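Local coordinates for pyrroline-5-carboxylate reductase catalytic N-terminal domain-containing protein (Sinorhizobium meliloti, PDB 4HUJ), which is of unknown function but probably binds NAD(P) through a Rossmann-type dinucleotide-binding fold and may act as an oxidoreductase, at residues 144-156 / 202-216. Residues are numbered along the deposited sequence; the frame is centred on the assembly and turned at random.
Sequences VVKAFNTLPAAVL and SGPIQQFGRPLVALN
Where strand 143-147 of the mixed sheet of this probable Rossmann-type fold runs out into the loop leading to helix 153-156, Lys146, Asn149 and Thr150 meet Gln206 of helix 199-206 and the run of turns that follows. Gln206 and Asn149 grip each other twice: Gln206 NE2 donates to Asn149 OD1 at 3.0 Å, in the plane of that carbonyl, while Asn149 ND2 reaches the backbone O of Gln206, also at 3.0 Å, almost straight onto the end of the carbonyl. The two amide planes are turned 35° apart. Asn149 can face Gln206 because its CG sits between backbone N and carbonyl carbon (chi1 73°). The second N-H of Gln206 NE2 points at Lys146 O, 3.1 Å away, which it meets from above the carbonyl plane, and Gln206 OE1 is hydrogen-bonded to Ser172 OG on strand 166-173. Lys146 runs past Gln206 in the opposite direction, its CG 3.6 Å from Gln206 NE2; NZ is hydrogen-bonded to Thr132 OG1 and to a water that also takes the N-H of Phe208. Thr150 CG2 packs on Gln206 CG at 3.7 Å, and Thr150 O accepts from Ala214 N at 2.7 Å. Farther along, Leu151 CD2 and Val155 CG1 close on Asn216 OD1. A leucine in place of Gln206 would probably leave Lys146 O and Asn149 OD1 without their shared donor and Asn149 held by its ND2 bond to the backbone alone. With both amide hydrogens and its oxygen engaged, the Gln206 amide is fixed in rotation, a buried polar link joining strand 143-147, the loop after it and the segment around Gln206.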
loop_
_atom_site.group_PDB
_atom_site.type_symbol
_atom_site.label_atom_id
_atom_site.label_comp_id
_atom_site.label_asym_id
_atom_site.label_seq_id
_atom_site.Cartn_x
_atom_site.Cartn_y
_atom_site.Cartn_z
ATOM N N VAL A 144 -8.210 -1.055 -8.178
ATOM C CA VAL A 144 -6.816 -0.786 -7.809
ATOM C C VAL A 144 -6.575 0.700 -7.563
ATOM O O VAL A 144 -7.014 1.546 -8.340
ATOM C CB VAL A 144 -5.824 -1.329 -8.877
ATOM C CG1 VAL A 144 -4.370 -0.944 -8.547
ATOM C CG2 VAL A 144 -5.954 -2.850 -8.991
ATOM N N VAL A 145 -5.895 0.999 -6.457
ATOM C CA VAL A 145 -5.458 2.361 -6.137
ATOM C C VAL A 145 -3.937 2.331 -6.036
ATOM O O VAL A 145 -3.385 1.431 -5.412
ATOM C CB VAL A 145 -6.063 2.850 -4.799
ATOM C CG1 VAL A 145 -5.509 4.228 -4.400
ATOM C CG2 VAL A 145 -7.578 2.894 -4.877
ATOM N N LYS A 146 -3.269 3.310 -6.650
ATOM C CA LYS A 146 -1.815 3.452 -6.532
ATOM C C LYS A 146 -1.528 4.413 -5.381
ATOM O O LYS A 146 -1.912 5.579 -5.433
ATOM C CB LYS A 146 -1.226 3.993 -7.846
ATOM C CG LYS A 146 0.307 4.033 -7.888
ATOM C CD LYS A 146 0.796 4.631 -9.198
ATOM C CE LYS A 146 2.322 4.638 -9.269
ATOM N NZ LYS A 146 2.835 3.241 -9.404
ATOM N N ALA A 147 -0.875 3.910 -4.331
ATOM C CA ALA A 147 -0.566 4.710 -3.145
ATOM C C ALA A 147 0.473 4.026 -2.266
ATOM O O ALA A 147 0.615 2.813 -2.313
ATOM C CB ALA A 147 -1.844 4.986 -2.336
ATOM N N PHE A 148 1.162 4.828 -1.448
ATOM C CA PHE A 148 2.207 4.376 -0.511
ATOM C C PHE A 148 3.515 4.012 -1.217
ATOM O O PHE A 148 4.420 3.466 -0.586
ATOM C CB PHE A 148 1.764 3.187 0.373
ATOM C CG PHE A 148 0.545 3.452 1.223
ATOM C CD1 PHE A 148 0.606 4.309 2.320
ATOM C CD2 PHE A 148 -0.649 2.790 0.956
ATOM C CE1 PHE A 148 -0.524 4.531 3.117
ATOM C CE2 PHE A 148 -1.784 3.004 1.745
ATOM C CZ PHE A 148 -1.715 3.873 2.831
ATOM N N ASN A 149 3.615 4.302 -2.515
ATOM C CA ASN A 149 4.844 4.019 -3.262
ATOM C C ASN A 149 5.813 5.205 -3.284
ATOM O O ASN A 149 6.938 5.093 -3.767
ATOM C CB ASN A 149 4.501 3.646 -4.707
ATOM C CG ASN A 149 4.053 4.849 -5.520
ATOM O OD1 ASN A 149 3.008 5.435 -5.246
ATOM N ND2 ASN A 149 4.852 5.232 -6.515
ATOM N N THR A 150 5.370 6.346 -2.763
ATOM C CA THR A 150 6.072 7.598 -3.012
ATOM C C THR A 150 7.128 7.947 -1.975
ATOM O O THR A 150 8.047 8.713 -2.264
ATOM C CB THR A 150 5.085 8.760 -3.119
ATOM O OG1 THR A 150 4.169 8.683 -2.020
ATOM C CG2 THR A 150 4.306 8.662 -4.434
ATOM N N LEU A 151 6.996 7.410 -0.769
ATOM C CA LEU A 151 7.898 7.795 0.303
ATOM C C LEU A 151 8.833 6.669 0.721
ATOM O O LEU A 151 8.421 5.510 0.775
ATOM C CB LEU A 151 7.100 8.297 1.512
ATOM C CG LEU A 151 6.222 9.534 1.300
ATOM C CD1 LEU A 151 5.550 9.895 2.605
ATOM C CD2 LEU A 151 7.042 10.712 0.766
ATOM N N PRO A 152 10.094 7.017 1.039
ATOM C CA PRO A 152 10.984 6.073 1.686
ATOM C C PRO A 152 10.360 5.588 2.993
ATOM O O PRO A 152 9.671 6.356 3.662
ATOM C CB PRO A 152 12.232 6.914 2.001
ATOM C CG PRO A 152 12.145 8.092 1.125
ATOM C CD PRO A 152 10.703 8.353 0.898
ATOM N N ALA A 153 10.616 4.331 3.342
ATOM C CA ALA A 153 10.108 3.740 4.572
ATOM C C ALA A 153 10.413 4.580 5.814
ATOM O O ALA A 153 9.564 4.707 6.695
ATOM C CB ALA A 153 10.634 2.328 4.730
ATOM N N ALA A 154 11.607 5.171 5.879
ATOM C CA ALA A 154 11.994 5.963 7.053
ATOM C C ALA A 154 11.119 7.208 7.210
ATOM O O ALA A 154 10.865 7.659 8.332
ATOM C CB ALA A 154 13.469 6.344 6.990
ATOM N N VAL A 155 10.652 7.749 6.083
ATOM C CA VAL A 155 9.741 8.893 6.097
ATOM C C VAL A 155 8.325 8.422 6.451
ATOM O O VAL A 155 7.676 9.014 7.313
ATOM C CB VAL A 155 9.751 9.678 4.755
ATOM C CG1 VAL A 155 8.787 10.869 4.804
ATOM C CG2 VAL A 155 11.158 10.168 4.426
ATOM N N LEU A 156 7.863 7.357 5.793
ATOM C CA LEU A 156 6.533 6.799 6.045
ATOM C C LEU A 156 6.351 6.374 7.510
ATOM O O LEU A 156 5.274 6.548 8.075
ATOM C CB LEU A 156 6.253 5.607 5.118
ATOM C CG LEU A 156 4.809 5.096 5.073
ATOM C CD1 LEU A 156 3.929 6.056 4.288
ATOM C CD2 LEU A 156 4.751 3.711 4.464
ATOM N N SER A 202 -1.696 9.997 -13.359
ATOM C CA SER A 202 -0.575 9.888 -12.420
ATOM C C SER A 202 0.672 9.224 -13.010
ATOM O O SER A 202 1.751 9.310 -12.424
ATOM C CB SER A 202 -1.007 9.148 -11.158
ATOM O OG SER A 202 -1.078 7.742 -11.376
ATOM N N GLY A 203 0.528 8.575 -14.162
ATOM C CA GLY A 203 1.649 7.883 -14.812
ATOM C C GLY A 203 2.947 8.683 -14.915
ATOM O O GLY A 203 3.997 8.225 -14.456
ATOM N N PRO A 204 2.896 9.880 -15.523
ATOM C CA PRO A 204 4.136 10.646 -15.657
ATOM C C PRO A 204 4.546 11.443 -14.415
ATOM O O PRO A 204 5.525 12.189 -14.476
ATOM C CB PRO A 204 3.844 11.590 -16.826
ATOM C CG PRO A 204 2.387 11.741 -16.846
ATOM C CD PRO A 204 1.781 10.499 -16.263
ATOM N N ILE A 205 3.833 11.290 -13.298
ATOM C CA ILE A 205 4.193 12.057 -12.090
ATOM C C ILE A 205 4.359 11.238 -10.799
ATOM O O ILE A 205 5.204 11.574 -9.978
ATOM C CB ILE A 205 3.281 13.297 -11.823
ATOM C CG1 ILE A 205 1.829 12.881 -11.645
ATOM C CG2 ILE A 205 3.452 14.416 -12.930
ATOM C CD1 ILE A 205 0.951 13.996 -11.077
ATOM N N GLN A 206 3.578 10.171 -10.635
ATOM C CA GLN A 206 3.608 9.373 -9.407
ATOM C C GLN A 206 4.359 8.041 -9.551
ATOM O O GLN A 206 4.651 7.369 -8.556
ATOM C CB GLN A 206 2.179 9.109 -8.908
ATOM C CG GLN A 206 2.108 8.624 -7.459
ATOM C CD GLN A 206 0.736 8.082 -7.090
ATOM O OE1 GLN A 206 -0.287 8.494 -7.654
ATOM N NE2 GLN A 206 0.708 7.150 -6.143
ATOM N N GLN A 207 4.649 7.636 -10.783
ATOM C CA GLN A 207 5.381 6.395 -10.989
ATOM C C GLN A 207 6.856 6.601 -10.666
ATOM O O GLN A 207 7.378 7.703 -10.817
ATOM C CB GLN A 207 5.209 5.913 -12.430
ATOM C CG GLN A 207 5.575 4.451 -12.629
ATOM C CD GLN A 207 5.179 3.947 -14.000
ATOM O OE1 GLN A 207 5.930 4.079 -14.967
ATOM N NE2 GLN A 207 3.998 3.368 -14.092
ATOM N N PHE A 208 7.524 5.538 -10.223
ATOM C CA PHE A 208 8.958 5.586 -9.968
ATOM C C PHE A 208 9.696 6.285 -11.115
ATOM O O PHE A 208 9.413 6.031 -12.294
ATOM C CB PHE A 208 9.518 4.173 -9.766
ATOM C CG PHE A 208 10.983 4.153 -9.426
ATOM C CD1 PHE A 208 11.410 4.395 -8.118
ATOM C CD2 PHE A 208 11.934 3.912 -10.410
ATOM C CE1 PHE A 208 12.769 4.389 -7.798
ATOM C CE2 PHE A 208 13.295 3.904 -10.104
ATOM C CZ PHE A 208 13.712 4.142 -8.796
ATOM N N GLY A 209 10.605 7.184 -10.753
ATOM C CA GLY A 209 11.378 7.950 -11.734
ATOM C C GLY A 209 10.771 9.299 -12.076
ATOM O O GLY A 209 11.385 10.105 -12.792
ATOM N N ARG A 210 9.579 9.562 -11.551
ATOM C CA ARG A 210 8.836 10.784 -11.886
ATOM C C ARG A 210 8.825 11.774 -10.706
ATOM O O ARG A 210 9.166 11.392 -9.579
ATOM C CB ARG A 210 7.419 10.432 -12.359
ATOM C CG ARG A 210 7.356 9.454 -13.551
ATOM C CD ARG A 210 8.105 10.008 -14.748
ATOM N NE ARG A 210 7.815 9.247 -15.957
ATOM C CZ ARG A 210 8.051 9.681 -17.191
ATOM N NH1 ARG A 210 8.594 10.878 -17.393
ATOM N NH2 ARG A 210 7.743 8.915 -18.230
ATOM N N PRO A 211 8.438 13.046 -10.954
ATOM C CA PRO A 211 8.699 14.116 -9.980
ATOM C C PRO A 211 8.139 13.978 -8.559
ATOM O O PRO A 211 8.716 14.559 -7.630
ATOM C CB PRO A 211 8.120 15.359 -10.660
ATOM C CG PRO A 211 8.272 15.072 -12.117
ATOM C CD PRO A 211 7.965 13.600 -12.241
ATOM N N LEU A 212 7.035 13.255 -8.377
ATOM C CA LEU A 212 6.414 13.197 -7.047
ATOM C C LEU A 212 6.919 12.056 -6.173
ATOM O O LEU A 212 6.589 11.983 -4.985
ATOM C CB LEU A 212 4.885 13.177 -7.131
ATOM C CG LEU A 212 4.246 14.399 -7.791
ATOM C CD1 LEU A 212 2.723 14.320 -7.706
ATOM C CD2 LEU A 212 4.755 15.727 -7.209
ATOM N N VAL A 213 7.723 11.175 -6.752
ATOM C CA VAL A 213 8.316 10.073 -5.989
ATOM C C VAL A 213 9.502 10.589 -5.179
ATOM O O VAL A 213 10.358 11.314 -5.703
ATOM C CB VAL A 213 8.720 8.893 -6.902
ATOM C CG1 VAL A 213 9.419 7.796 -6.107
ATOM C CG2 VAL A 213 7.495 8.328 -7.593
ATOM N N ALA A 214 9.519 10.226 -3.896
ATOM C CA ALA A 214 10.578 10.584 -2.949
ATOM C C ALA A 214 10.603 12.078 -2.642
ATOM O O ALA A 214 11.636 12.630 -2.249
ATOM C CB ALA A 214 11.944 10.086 -3.436
ATOM N N LEU A 215 9.458 12.726 -2.822
ATOM C CA LEU A 215 9.334 14.148 -2.556
ATOM C C LEU A 215 8.587 14.325 -1.241
ATOM O O LEU A 215 7.437 13.894 -1.111
ATOM C CB LEU A 215 8.604 14.843 -3.712
ATOM C CG LEU A 215 8.426 16.366 -3.668
ATOM C CD1 LEU A 215 9.764 17.082 -3.827
ATOM C CD2 LEU A 215 7.468 16.793 -4.773
ATOM N N ASN A 216 9.256 14.933 -0.262
ATOM C CA ASN A 216 8.647 15.163 1.044
ATOM C C ASN A 216 7.931 16.504 1.105
ATOM O O ASN A 216 8.568 17.568 1.095
ATOM C CB ASN A 216 9.691 15.079 2.162
ATOM C CG ASN A 216 10.363 13.725 2.240
ATOM O OD1 ASN A 216 9.799 12.710 1.836
ATOM N ND2 ASN A 216 11.581 13.705 2.781
HETATM O O HOH W 1 5.781 3.358 -9.401
#